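Local coordinates for cellulose-binding protein (Saccharophagus degradans, PDB 2YHG) that is of unproven function but probably acts on carbohydrates, this part comprising a calcium-binding nucleoside hydrolase-like domain and a C-terminal domain, at residues Ile32-Met37 with Ile63-Cys68; Gly38-Asp43 with Asn236-Thr241; Ser46-Leu51 with Asp80-Ala85; Gly67-Ser72 with Met281-Gly286; Asp184-Asp189 with Arg208-Trp213. One frame throughout, in Å; residues are numbered along the deposited sequence.

Interaction 1 of 5, residues Ile32-Met37 with Ile63-Cys68. With CA (calcium ion), chain B.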
# COMPACT_ATOMS: atom_id res chain seq x y z
N ILE A 32 -6.87 5.50 -3.79
CA ILE A 32 -7.95 6.21 -3.18
C ILE A 32 -8.23 5.49 -1.86
O ILE A 32 -8.45 4.28 -1.86
CB ILE A 32 -9.20 6.15 -4.07
CG1 ILE A 32 -8.96 6.94 -5.37
CG2 ILE A 32 -10.44 6.62 -3.32
CD1 ILE A 32 -10.00 6.67 -6.44
N HIS A 33 -8.32 6.23 -0.76
CA HIS A 33 -8.65 5.66 0.54
C HIS A 33 -10.05 6.04 0.94
O HIS A 33 -10.46 7.19 0.82
CB HIS A 33 -7.69 6.12 1.60
CG HIS A 33 -6.30 5.71 1.33
ND1 HIS A 33 -5.97 4.39 1.14
CD2 HIS A 33 -5.15 6.43 1.25
CE1 HIS A 33 -4.66 4.33 0.97
NE2 HIS A 33 -4.14 5.55 1.01
N THR A 34 -10.77 5.05 1.48
CA THR A 34 -12.02 5.31 2.18
C THR A 34 -11.82 4.92 3.63
O THR A 34 -11.17 3.91 3.92
CB THR A 34 -13.23 4.59 1.53
OG1 THR A 34 -13.32 3.19 1.92
CG2 THR A 34 -13.21 4.68 0.01
N THR A 35 -12.29 5.76 4.55
CA THR A 35 -11.92 5.62 5.96
C THR A 35 -13.09 6.00 6.86
O THR A 35 -13.73 7.07 6.67
CB THR A 35 -10.67 6.47 6.31
OG1 THR A 35 -10.55 6.58 7.74
CG2 THR A 35 -10.73 7.90 5.75
N ASP A 36 -13.32 5.20 7.88
CA ASP A 36 -14.35 5.44 8.88
C ASP A 36 -13.83 6.25 10.04
O ASP A 36 -13.89 5.84 11.20
CB ASP A 36 -14.95 4.13 9.38
CG ASP A 36 -13.90 3.21 10.03
OD1 ASP A 36 -12.72 3.28 9.75
OD2 ASP A 36 -14.33 2.36 10.89
N MET A 37 -13.34 7.46 9.76
CA MET A 37 -12.83 8.37 10.78
C MET A 37 -13.81 8.49 11.93
O MET A 37 -15.01 8.64 11.74
CB MET A 37 -12.59 9.74 10.18
CG MET A 37 -11.42 9.80 9.22
SD MET A 37 -9.84 9.80 10.12
CE MET A 37 -8.71 9.61 8.70
N ILE A 63 -11.60 9.72 1.42
CA ILE A 63 -13.05 9.68 1.49
C ILE A 63 -13.50 9.27 2.88
O ILE A 63 -13.17 8.19 3.33
CB ILE A 63 -13.59 8.68 0.43
CG1 ILE A 63 -13.29 9.18 -0.98
CG2 ILE A 63 -15.09 8.45 0.63
CD1 ILE A 63 -13.50 8.15 -2.07
N THR A 64 -14.26 10.13 3.55
CA THR A 64 -14.78 9.84 4.87
C THR A 64 -16.10 9.08 4.75
O THR A 64 -17.03 9.52 4.08
CB THR A 64 -14.99 11.16 5.64
OG1 THR A 64 -13.73 11.76 5.93
CG2 THR A 64 -15.73 10.92 6.96
N THR A 65 -16.19 7.94 5.44
CA THR A 65 -17.33 7.04 5.30
C THR A 65 -17.49 6.21 6.58
O THR A 65 -17.10 6.64 7.68
CB THR A 65 -17.18 6.20 4.01
OG1 THR A 65 -18.35 5.45 3.72
CG2 THR A 65 -15.99 5.31 4.03
N THR A 66 -18.15 5.07 6.45
CA THR A 66 -18.63 4.26 7.56
C THR A 66 -17.97 2.89 7.56
O THR A 66 -17.23 2.49 6.67
CB THR A 66 -20.15 4.09 7.41
OG1 THR A 66 -20.35 3.44 6.16
CG2 THR A 66 -20.90 5.43 7.50
N GLY A 67 -18.30 2.15 8.61
CA GLY A 67 -18.06 0.71 8.68
C GLY A 67 -18.79 0.17 9.90
O GLY A 67 -19.52 0.92 10.55
N CYS A 68 -18.66 -1.11 10.20
CA CYS A 68 -19.44 -1.66 11.27
C CYS A 68 -19.07 -1.16 12.66
O CYS A 68 -19.86 -1.34 13.58
CB CYS A 68 -19.60 -3.17 11.19
SG CYS A 68 -18.29 -4.27 11.21
CA CA B . -10.47 2.10 10.28
O HOH W 1 -12.30 0.92 11.49
O HOH W 2 -16.49 8.75 9.40
O HOH W 3 -9.74 1.12 12.55

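Interaction 2 of 5, residues Gly38-Asp43 with Asn236-Thr241. With CA (calcium ion), chain B.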
# COMPACT_ATOMS: atom_id res chain seq x y z
N GLY A 38 -13.26 8.48 13.13
CA GLY A 38 -14.02 8.55 14.37
C GLY A 38 -14.22 7.21 15.05
O GLY A 38 -14.50 7.19 16.24
N ALA A 39 -14.13 6.10 14.33
CA ALA A 39 -14.27 4.80 14.95
C ALA A 39 -13.14 4.52 15.92
O ALA A 39 -13.35 3.87 16.97
CB ALA A 39 -14.28 3.71 13.89
N ASP A 40 -11.92 4.91 15.56
CA ASP A 40 -10.76 4.62 16.35
C ASP A 40 -9.65 5.54 15.89
O ASP A 40 -9.57 5.90 14.71
CB ASP A 40 -10.33 3.18 16.14
CG ASP A 40 -9.23 2.77 17.09
OD1 ASP A 40 -9.55 2.32 18.22
OD2 ASP A 40 -8.05 2.89 16.70
N PRO A 41 -8.77 5.95 16.80
CA PRO A 41 -7.71 6.87 16.41
C PRO A 41 -6.77 6.32 15.33
O PRO A 41 -6.05 7.10 14.73
CB PRO A 41 -6.95 7.13 17.73
CG PRO A 41 -7.33 5.99 18.60
CD PRO A 41 -8.74 5.65 18.25
N ASP A 42 -6.72 5.02 15.14
CA ASP A 42 -5.81 4.48 14.16
C ASP A 42 -6.00 5.05 12.77
O ASP A 42 -5.00 5.24 12.06
CB ASP A 42 -5.63 2.98 14.24
CG ASP A 42 -6.76 2.16 13.84
OD1 ASP A 42 -7.83 2.64 13.49
OD2 ASP A 42 -6.49 0.89 13.82
N ASP A 43 -7.21 5.38 12.35
CA ASP A 43 -7.38 5.95 11.02
C ASP A 43 -6.64 7.30 10.91
O ASP A 43 -6.13 7.64 9.85
CB ASP A 43 -8.84 6.14 10.66
CG ASP A 43 -9.58 4.82 10.45
OD1 ASP A 43 -9.75 4.09 11.46
OD2 ASP A 43 -9.90 4.44 9.31
N ASN A 236 -2.58 9.02 20.15
CA ASN A 236 -2.18 7.78 20.76
C ASN A 236 -3.07 6.63 20.31
O ASN A 236 -4.25 6.79 19.98
CB ASN A 236 -2.28 7.90 22.28
CG ASN A 236 -1.18 8.71 22.88
OD1 ASN A 236 -0.17 9.01 22.26
ND2 ASN A 236 -1.33 9.01 24.16
N ARG A 237 -2.47 5.45 20.34
CA ARG A 237 -3.17 4.19 20.21
C ARG A 237 -4.26 4.01 21.27
O ARG A 237 -4.06 4.29 22.43
CB ARG A 237 -2.13 3.08 20.39
CG ARG A 237 -2.66 1.68 20.27
CD ARG A 237 -1.57 0.69 20.53
NE ARG A 237 -0.97 0.81 21.85
CZ ARG A 237 -1.57 0.43 22.97
NH1 ARG A 237 -2.68 -0.33 22.93
NH2 ARG A 237 -1.02 0.71 24.14
N ARG A 238 -5.43 3.55 20.83
CA ARG A 238 -6.53 3.11 21.70
C ARG A 238 -6.53 1.60 21.87
O ARG A 238 -6.65 1.07 22.99
CB ARG A 238 -7.89 3.54 21.14
CG ARG A 238 -9.07 3.20 22.04
CD ARG A 238 -10.39 3.61 21.46
NE ARG A 238 -10.52 5.05 21.28
CZ ARG A 238 -11.53 5.66 20.66
NH1 ARG A 238 -12.50 4.94 20.16
NH2 ARG A 238 -11.52 6.96 20.47
N TYR A 239 -6.45 0.88 20.74
CA TYR A 239 -6.43 -0.56 20.67
C TYR A 239 -5.16 -1.00 19.96
O TYR A 239 -4.18 -1.33 20.61
CB TYR A 239 -7.68 -1.08 19.99
CG TYR A 239 -7.76 -2.54 19.92
CD1 TYR A 239 -7.87 -3.31 21.06
CD2 TYR A 239 -7.76 -3.17 18.69
CE1 TYR A 239 -7.97 -4.71 20.98
CE2 TYR A 239 -7.89 -4.55 18.60
CZ TYR A 239 -7.92 -5.31 19.75
OH TYR A 239 -8.06 -6.68 19.64
N ALA A 240 -5.13 -0.91 18.63
CA ALA A 240 -3.95 -1.17 17.83
C ALA A 240 -3.50 0.10 17.13
O ALA A 240 -4.34 0.94 16.74
CB ALA A 240 -4.21 -2.26 16.77
N THR A 241 -2.21 0.22 16.89
CA THR A 241 -1.66 1.32 16.12
C THR A 241 -1.84 1.01 14.63
O THR A 241 -1.47 -0.06 14.17
CB THR A 241 -0.21 1.54 16.46
OG1 THR A 241 -0.19 2.11 17.77
CG2 THR A 241 0.51 2.45 15.53
CA CA B . -10.47 2.10 10.28
O HOH W 4 -13.41 8.42 18.69
O HOH W 5 -14.95 6.08 19.10
O HOH W 6 -12.07 2.43 18.82
O HOH W 7 -6.06 2.36 18.29
O HOH W 8 -7.24 -0.30 16.47
O HOH W 3 -9.74 1.12 12.55
O HOH W 1 -12.30 0.92 11.49

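Interaction 3 of 5, residues Ser46-Leu51 with Asp80-Ala85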
# COMPACT_ATOMS: atom_id res chain seq x y z
N SER A 46 -2.95 6.57 10.58
CA SER A 46 -2.65 6.09 9.24
C SER A 46 -2.62 7.22 8.23
O SER A 46 -1.76 7.22 7.35
CB SER A 46 -3.69 5.04 8.84
OG SER A 46 -3.56 3.84 9.62
N LEU A 47 -3.58 8.15 8.31
CA LEU A 47 -3.58 9.24 7.36
C LEU A 47 -2.32 10.10 7.51
O LEU A 47 -1.76 10.53 6.50
CB LEU A 47 -4.85 10.06 7.46
CG LEU A 47 -4.94 11.19 6.42
CD1 LEU A 47 -4.82 10.67 4.99
CD2 LEU A 47 -6.24 11.98 6.62
N VAL A 48 -1.87 10.35 8.73
CA VAL A 48 -0.63 11.11 8.91
C VAL A 48 0.53 10.42 8.21
O VAL A 48 1.30 11.06 7.49
CB VAL A 48 -0.36 11.35 10.41
CG1 VAL A 48 1.07 11.91 10.59
CG2 VAL A 48 -1.41 12.31 11.00
N ARG A 49 0.68 9.11 8.42
CA ARG A 49 1.77 8.40 7.76
C ARG A 49 1.62 8.47 6.24
O ARG A 49 2.59 8.75 5.52
CB ARG A 49 1.88 6.95 8.20
CG ARG A 49 3.12 6.28 7.61
CD ARG A 49 3.14 4.78 7.71
NE ARG A 49 3.04 4.31 9.11
CZ ARG A 49 4.02 3.83 9.85
NH1 ARG A 49 5.22 3.58 9.35
NH2 ARG A 49 3.77 3.53 11.11
N GLN A 50 0.41 8.25 5.73
CA GLN A 50 0.22 8.31 4.29
C GLN A 50 0.63 9.70 3.77
O GLN A 50 1.24 9.81 2.69
CB GLN A 50 -1.22 8.00 3.91
CG GLN A 50 -1.61 8.27 2.46
CD GLN A 50 -0.93 7.37 1.43
OE1 GLN A 50 -1.56 6.43 0.94
NE2 GLN A 50 0.31 7.66 1.10
N LEU A 51 0.29 10.75 4.48
CA LEU A 51 0.62 12.09 3.99
C LEU A 51 2.11 12.35 3.91
O LEU A 51 2.56 12.94 2.93
CB LEU A 51 -0.12 13.15 4.79
CG LEU A 51 -1.64 13.15 4.58
CD1 LEU A 51 -2.25 14.11 5.59
CD2 LEU A 51 -2.01 13.53 3.20
N ASP A 80 -10.16 17.24 7.72
CA ASP A 80 -9.88 18.67 7.59
C ASP A 80 -8.74 19.06 8.52
O ASP A 80 -7.87 19.85 8.18
CB ASP A 80 -11.12 19.48 7.99
CG ASP A 80 -12.33 19.28 7.10
OD1 ASP A 80 -12.25 18.69 6.00
OD2 ASP A 80 -13.40 19.75 7.55
N ARG A 81 -8.82 18.60 9.78
CA ARG A 81 -7.84 18.93 10.80
C ARG A 81 -6.45 18.42 10.43
O ARG A 81 -5.44 19.11 10.57
CB ARG A 81 -8.33 18.33 12.13
CG ARG A 81 -7.45 18.58 13.33
CD ARG A 81 -8.24 18.43 14.63
NE ARG A 81 -7.36 18.42 15.77
CZ ARG A 81 -6.65 17.36 16.14
NH1 ARG A 81 -6.79 16.21 15.50
NH2 ARG A 81 -5.82 17.47 17.16
N ILE A 82 -6.38 17.19 9.93
CA ILE A 82 -5.12 16.60 9.54
C ILE A 82 -4.55 17.33 8.31
O ILE A 82 -3.35 17.58 8.27
CB ILE A 82 -5.27 15.09 9.33
CG1 ILE A 82 -5.52 14.39 10.67
CG2 ILE A 82 -4.05 14.52 8.62
CD1 ILE A 82 -6.05 13.00 10.59
N LEU A 83 -5.39 17.68 7.34
CA LEU A 83 -4.92 18.43 6.18
C LEU A 83 -4.48 19.84 6.52
O LEU A 83 -3.56 20.36 5.90
CB LEU A 83 -5.97 18.43 5.08
CG LEU A 83 -6.22 17.10 4.38
CD1 LEU A 83 -7.23 17.29 3.25
CD2 LEU A 83 -4.93 16.50 3.84
N ASN A 84 -5.05 20.45 7.57
CA ASN A 84 -4.55 21.75 8.02
C ASN A 84 -3.13 21.59 8.54
O ASN A 84 -2.25 22.41 8.25
CB ASN A 84 -5.48 22.31 9.09
CG ASN A 84 -5.06 23.65 9.57
OD1 ASN A 84 -4.93 24.60 8.79
ND2 ASN A 84 -4.79 23.74 10.86
N ALA A 85 -2.86 20.53 9.30
CA ALA A 85 -1.50 20.23 9.75
C ALA A 85 -0.58 19.96 8.57
O ALA A 85 0.57 20.43 8.53
CB ALA A 85 -1.49 19.05 10.72

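Interaction 4 of 5, residues Gly67-Ser72 with Met281-Gly286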
# COMPACT_ATOMS: atom_id res chain seq x y z
N GLY A 67 -18.30 2.15 8.61
CA GLY A 67 -18.06 0.71 8.68
C GLY A 67 -18.79 0.17 9.90
O GLY A 67 -19.52 0.92 10.55
N CYS A 68 -18.66 -1.11 10.20
CA CYS A 68 -19.44 -1.66 11.27
C CYS A 68 -19.07 -1.16 12.66
O CYS A 68 -19.86 -1.34 13.58
CB CYS A 68 -19.60 -3.17 11.19
SG CYS A 68 -18.29 -4.27 11.21
N TRP A 69 -17.92 -0.49 12.79
CA TRP A 69 -17.55 0.17 14.03
C TRP A 69 -17.95 1.64 14.08
O TRP A 69 -17.77 2.28 15.12
CB TRP A 69 -16.05 0.05 14.27
CG TRP A 69 -15.57 -1.37 14.38
CD1 TRP A 69 -14.73 -2.00 13.53
CD2 TRP A 69 -15.91 -2.33 15.39
NE1 TRP A 69 -14.53 -3.29 13.93
CE2 TRP A 69 -15.25 -3.52 15.07
CE3 TRP A 69 -16.73 -2.30 16.53
CZ2 TRP A 69 -15.38 -4.69 15.84
CZ3 TRP A 69 -16.87 -3.48 17.28
CH2 TRP A 69 -16.18 -4.63 16.94
N LYS A 70 -18.52 2.17 13.00
CA LYS A 70 -18.93 3.57 12.92
C LYS A 70 -19.95 3.66 11.80
O LYS A 70 -19.60 3.94 10.65
CB LYS A 70 -17.71 4.46 12.64
CG LYS A 70 -18.05 5.95 12.36
CD LYS A 70 -17.27 6.90 13.25
CE LYS A 70 -18.01 8.24 13.39
NZ LYS A 70 -18.31 8.86 12.07
N LYS A 71 -21.22 3.39 12.11
CA LYS A 71 -22.22 3.17 11.08
C LYS A 71 -22.82 4.41 10.48
O LYS A 71 -23.55 4.31 9.49
CB LYS A 71 -23.30 2.21 11.58
CG LYS A 71 -22.80 0.78 11.76
CD LYS A 71 -23.91 -0.19 12.04
CE LYS A 71 -23.43 -1.61 11.94
NZ LYS A 71 -24.54 -2.59 12.12
N SER A 72 -22.52 5.57 11.05
CA SER A 72 -23.01 6.84 10.52
C SER A 72 -21.88 7.86 10.56
O SER A 72 -21.10 7.88 11.51
CB SER A 72 -24.19 7.32 11.38
OG SER A 72 -24.71 8.56 10.92
N MET A 281 -14.97 -8.68 10.56
CA MET A 281 -14.88 -8.46 11.99
C MET A 281 -16.20 -8.74 12.69
O MET A 281 -17.26 -8.85 12.09
CB MET A 281 -14.42 -7.04 12.26
CG MET A 281 -13.06 -6.71 11.65
SD MET A 281 -12.34 -5.14 12.15
CE MET A 281 -11.64 -5.60 13.73
N SER A 282 -16.12 -8.80 14.02
CA SER A 282 -17.25 -9.24 14.83
C SER A 282 -18.46 -8.33 14.71
O SER A 282 -19.59 -8.81 14.84
CB SER A 282 -16.85 -9.35 16.29
OG SER A 282 -16.51 -8.08 16.80
N CYS A 283 -18.26 -7.06 14.35
CA CYS A 283 -19.35 -6.13 14.18
C CYS A 283 -20.17 -6.36 12.93
O CYS A 283 -21.20 -5.71 12.77
CB CYS A 283 -18.86 -4.68 14.25
SG CYS A 283 -17.51 -4.13 13.10
N MET A 284 -19.79 -7.35 12.11
CA MET A 284 -20.60 -7.77 10.98
C MET A 284 -20.84 -9.28 10.99
O MET A 284 -21.11 -9.88 9.95
CB MET A 284 -20.02 -7.31 9.64
CG MET A 284 -18.64 -7.82 9.31
SD MET A 284 -18.09 -7.43 7.65
CE MET A 284 -19.32 -8.36 6.69
N SER A 285 -20.87 -9.86 12.18
CA SER A 285 -21.09 -11.28 12.29
C SER A 285 -22.38 -11.72 11.59
O SER A 285 -23.40 -11.06 11.66
CB SER A 285 -21.10 -11.68 13.75
OG SER A 285 -22.10 -10.98 14.42
N GLY A 286 -22.28 -12.84 10.90
CA GLY A 286 -23.44 -13.42 10.22
C GLY A 286 -23.70 -12.84 8.84
O GLY A 286 -24.48 -13.42 8.09
O HOH W 9 -23.25 -4.82 11.23

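Interaction 5 of 5, residues Asp184-Asp189 with Arg208-Trp213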
# COMPACT_ATOMS: atom_id res chain seq x y z
N ASP A 184 -9.07 -4.29 1.25
CA ASP A 184 -10.02 -4.22 2.36
C ASP A 184 -9.29 -4.65 3.63
O ASP A 184 -8.78 -5.76 3.70
CB ASP A 184 -11.17 -5.17 2.02
CG ASP A 184 -12.07 -5.56 3.16
OD1 ASP A 184 -11.98 -4.96 4.25
OD2 ASP A 184 -12.91 -6.49 2.93
N ILE A 185 -9.23 -3.77 4.63
CA ILE A 185 -8.69 -4.15 5.93
C ILE A 185 -9.77 -4.85 6.75
O ILE A 185 -10.74 -4.24 7.17
CB ILE A 185 -8.16 -2.92 6.70
CG1 ILE A 185 -6.98 -2.27 5.94
CG2 ILE A 185 -7.78 -3.34 8.13
CD1 ILE A 185 -5.65 -2.99 6.15
N LEU A 186 -9.57 -6.15 6.94
CA LEU A 186 -10.28 -7.00 7.90
C LEU A 186 -11.72 -7.32 7.59
O LEU A 186 -12.25 -8.26 8.19
CB LEU A 186 -10.16 -6.46 9.33
CG LEU A 186 -8.79 -6.68 9.95
CD1 LEU A 186 -8.51 -5.66 11.07
CD2 LEU A 186 -8.71 -8.09 10.53
N GLY A 187 -12.43 -6.58 6.75
CA GLY A 187 -13.84 -6.80 6.49
C GLY A 187 -14.69 -6.13 7.52
O GLY A 187 -14.87 -6.59 8.66
N GLN A 188 -15.17 -4.93 7.17
CA GLN A 188 -15.88 -4.09 8.10
C GLN A 188 -17.22 -3.62 7.56
O GLN A 188 -17.89 -2.82 8.20
CB GLN A 188 -15.03 -2.90 8.54
CG GLN A 188 -13.75 -3.35 9.25
CD GLN A 188 -12.87 -2.18 9.54
OE1 GLN A 188 -13.25 -1.30 10.31
NE2 GLN A 188 -11.70 -2.12 8.93
N ASP A 189 -17.65 -4.15 6.43
CA ASP A 189 -19.04 -4.11 6.06
C ASP A 189 -19.33 -5.22 5.09
O ASP A 189 -18.45 -5.89 4.55
CB ASP A 189 -19.53 -2.73 5.59
CG ASP A 189 -19.06 -2.28 4.21
OD1 ASP A 189 -18.41 -3.07 3.48
OD2 ASP A 189 -19.36 -1.11 3.88
N ARG A 208 -5.99 -9.60 6.88
CA ARG A 208 -6.33 -9.82 8.27
C ARG A 208 -5.15 -9.84 9.21
O ARG A 208 -5.32 -9.65 10.43
CB ARG A 208 -7.12 -11.10 8.42
CG ARG A 208 -8.39 -11.13 7.60
CD ARG A 208 -9.12 -12.48 7.80
NE ARG A 208 -8.35 -13.55 7.18
CZ ARG A 208 -8.47 -14.83 7.53
NH1 ARG A 208 -9.37 -15.21 8.45
NH2 ARG A 208 -7.63 -15.72 7.02
N SER A 209 -3.95 -10.06 8.70
CA SER A 209 -2.79 -10.21 9.57
C SER A 209 -2.03 -8.89 9.66
O SER A 209 -0.87 -8.77 9.20
CB SER A 209 -1.88 -11.34 9.08
OG SER A 209 -2.48 -12.62 9.21
N VAL A 210 -2.70 -7.91 10.25
CA VAL A 210 -2.30 -6.51 10.17
C VAL A 210 -1.80 -5.97 11.51
O VAL A 210 -1.65 -4.76 11.66
CB VAL A 210 -3.44 -5.62 9.61
CG1 VAL A 210 -3.73 -6.03 8.18
CG2 VAL A 210 -4.68 -5.67 10.52
N TYR A 211 -1.49 -6.85 12.46
CA TYR A 211 -1.28 -6.48 13.85
C TYR A 211 0.11 -6.79 14.39
O TYR A 211 0.34 -6.57 15.58
CB TYR A 211 -2.30 -7.19 14.72
CG TYR A 211 -3.72 -6.72 14.53
CD1 TYR A 211 -4.10 -5.44 14.88
CD2 TYR A 211 -4.69 -7.54 14.00
CE1 TYR A 211 -5.43 -5.00 14.72
CE2 TYR A 211 -6.01 -7.14 13.91
CZ TYR A 211 -6.37 -5.88 14.29
OH TYR A 211 -7.71 -5.51 14.29
N SER A 212 1.02 -7.32 13.59
CA SER A 212 2.29 -7.84 14.12
C SER A 212 3.51 -6.98 13.81
O SER A 212 4.59 -7.27 14.30
CB SER A 212 2.56 -9.24 13.58
OG SER A 212 1.55 -10.11 13.98
N TRP A 213 3.35 -5.89 13.09
CA TRP A 213 4.46 -5.08 12.58
C TRP A 213 4.67 -3.78 13.33
O TRP A 213 5.70 -3.12 13.12
CB TRP A 213 4.20 -4.78 11.09
CG TRP A 213 2.99 -3.95 10.86
CD1 TRP A 213 1.72 -4.40 10.73
CD2 TRP A 213 2.92 -2.52 10.84
NE1 TRP A 213 0.85 -3.36 10.66
CE2 TRP A 213 1.55 -2.18 10.73
CE3 TRP A 213 3.86 -1.49 10.88
CZ2 TRP A 213 1.10 -0.86 10.75
CZ3 TRP A 213 3.41 -0.18 10.88
CH2 TRP A 213 2.05 0.12 10.81

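Interaction 1 of 5, residues Ile32-Met37 with Ile63-Cys68
The flat carboxylate of Asp-36 stands beside the chain at Thr-66: CB lies 3.7 Å from Thr-66 C, and the two oxygens turn to metal and solvent. OD1 binds the calcium ion at 2.6 Å, and OD2 lies 2.6 Å from water 1, a ligand of the ion, which probably donates to it. Asp-43, Trp-151 and Asp-244 supply the other protein ligands. The imidazole of His-33 leads away from the 63-68 segment, its NE2 bonded to Gln-50 and its ND1 to Thr-149. Strands 30-35 and 58-64 are the parallel neighbours of a beta-alpha-beta crossover through helix 42-52, and the calcium sits where they end, as in nucleoside hydrolases. Two backbone bonds join the strands, Ile-63 N to His-33 O at 2.8 Å and Thr-35 N to Ile-63 O at 2.9 Å. Just past strand 58-64, Thr-65 N continues the ladder to Thr-35 O at 2.9 Å. On one face of the sheet Thr-34 and Ile-63 lie side by side, while Ile-32 CG2 meets Ile-63 CD1 at 3.6 Å. On the other, Thr-35 turns its OG1 anti to the backbone N (chi1 165°), where it bonds to Asp-43. Beyond the strands, water 2 donates to both Met-37 O and Thr-65 O, each 2.8 Å away.

Interaction 2 of 5, residues Gly38-Asp43 with Asn236-Thr241
Backbone CA atoms come closest where Asp-42 faces Thr-241, 5.6 Å apart, and Pro-41 faces Arg-237, as the turn leading toward helix 42-52 passes the irregular 236-241 loop. Asp-40 precedes that turn, and its OD2 accepts from Asp-42 N in a capping bond of 3.0 Å. Asp-40 and Arg-238 are partly disordered; in the conformer described, Pro-41 and Arg-238 cross at about a right angle, with Pro-41 CD over one face of the guanidinium, toward its rim, and 3.6 Å from NE. Asp-40 OD1 lies 4.2 Å from Arg-238 NE but well out of the guanidinium plane, so only the charges attract. Water makes the polar link: waters 4 and 5, in the guanidinium plane, bridge NH2 and NH1 to Gly-38 O, and water 6 accepts from NH1 and donates to Ala-39 O and Asp-40 OD1. Water 7 accepts from Arg-238 N and lies between Asp-40 OD2 and Ala-240 O. Asp-42 rests its CB 3.5 Å from Ala-240 O. Its OD1 accepts from water 3, a calcium ligand, at 2.6 Å, while Gly-243 N donates to its OD2. Asp-43 grips the ion with both oxygens. The contact lays the segment leading from strand 30-35 into helix 42-52 against the loop between helices 228-232 and 246-249.

Interaction 3 of 5, residues Ser46-Leu51 with Asp80-Ala85
Ile-82 reaches from its helix toward Leu-47, Val-48 and Leu-51, and its CB forks into two branches of unequal use. The short one, CG2, does most of the touching: it lies 3.5 Å from Leu-51 CD1, 3.9 Å from Leu-47 CD2 and 4.2 Å from Val-48 CG2, so one methyl is shared by Leu-47 and its neighbour Val-48 and by Leu-51 one turn on. Leu-47 CG is also within 4.1 Å of Ile-82 CG2. The longer branch has CG1 anti to the carbonyl carbon (chi1 -69°) and is extended at chi2 (164°), which together carry CD1 to within 4.1 Å of Leu-47 CD2. Leu-47 therefore meets both branches of the isoleucine, while Val-48 crosses it at about a right angle. Helices 42-52 and 77-93 are successive connections of the parallel sheet in the nucleoside hydrolase-like domain, one following strand 30-35 and the other strand 58-64. In the segments that touch, their axes approach to 10.6 Å and run 34° apart, with the same general direction. Leu-51 CD1 also meets Leu-83 CD2 at 4.0 Å, and Leu-106 of helix 103-108 packs on both of these leucines.

Interaction 4 of 5, residues Gly67-Ser72 with Met281-Gly286
Cys-68 and Cys-283 bring their CA atoms to 5.3 Å where a type I beta turn, Gly-67 to Lys-70, faces the short 3-10 segment 282-283. Their disulfide joins the loop that follows strand 58-64 in the nucleoside hydrolase-like domain to the loop between strands 273-276 and 295-298, far along the chain. The SG atoms are 2.0 Å apart with a positive torsion of 62° about the S-S bond. Trp-69 lies flat against this bridge. Cys-283 SG sits over one face of the indole, 3.1 Å from the centroid of the five-membered ring of Trp-69, a close sulfur-aromatic contact. The neighbouring CB of Cys-283 is 3.6 Å above the centroid of the six-membered ring, nearly on its normal, as a CH-pi contact. Two residues meet the ring at its edge. Met-281, with CG anti to the carbonyl carbon (chi1 -59°) and the chain extended at chi2, brings SD into the ring plane; the bend at chi3 turns only CE. This edge-on Met-aromatic contact is made through a weak but straight N-H...S bond from Trp-69 NE1 to Met-281 SD, 3.4 Å long. Ser-282 OG approaches CH2 of Trp-69 at 3.5 Å. Water 9 links the segments, accepting from Lys-71 NZ and donating to Cys-283 O, 2.7 Å from each.

Interaction 5 of 5, residues Asp184-Asp189 with Arg208-Trp213
Ile-185 O is gripped twice within its own segment, while the far end of the same residue reaches across to Val-210. Gln-188 NE2 donates to this carbonyl at 2.9 Å in an almost straight bond (175°), and Gly-187 N adds a weak one. The same NE2 also donates to Trp-151 O, a calcium ligand, so the amide ties the end of the strand to the metal site. Gly-187 N further meets Asp-184 OD1 at 3.0 Å, an Asx motif, with the donor on the syn side and 32° out of the carboxylate plane. Contact with 208-213 is apolar. Leu-186 carries most of it, with its two methyls divided: CD2 lies 3.7 Å from Arg-208 CA, and CD1 is 3.9 Å from Val-210 CG2 and 3.3 Å from Tyr-211 OH. Val-210 CG2 itself stands 3.9 Å above the centre of the Tyr-211 ring, a branch set between the backbone N and carbonyl carbon by the valine's chi1 of -64°. Ile-185 CD1 completes the patch, 4.1 Å from Val-210 CG1. These loops leave the adjacent parallel strands 180-185 and 203-207, the latter at one margin of the sheet, with helix 246-249 packing on both Ile-185 and Val-210.

All five contacts lie in or beside the nucleoside hydrolase-like domain. Interactions 1 and 2 share the calcium ion and two of its waters, with centres 14 Å apart; strand 30-35 leads into helix 42-52, which interaction 3 then pairs with helix 77-93. Interaction 4 continues from interaction 1 through Gly-67 and Cys-68. Interaction 5, on the same parallel sheet as interaction 1, is nested along the chain inside the loops closed by interactions 2 and 4, and probable backbone bonds to the carbonyls of Gln-188 and Gly-187 tie it to interaction 4. Interactions 1, 2, 4 and 5 thus gather distant segments around the calcium end of the sheet, whereas interaction 3, 25 Å from interaction 4 between centres, packs two helices flanking it.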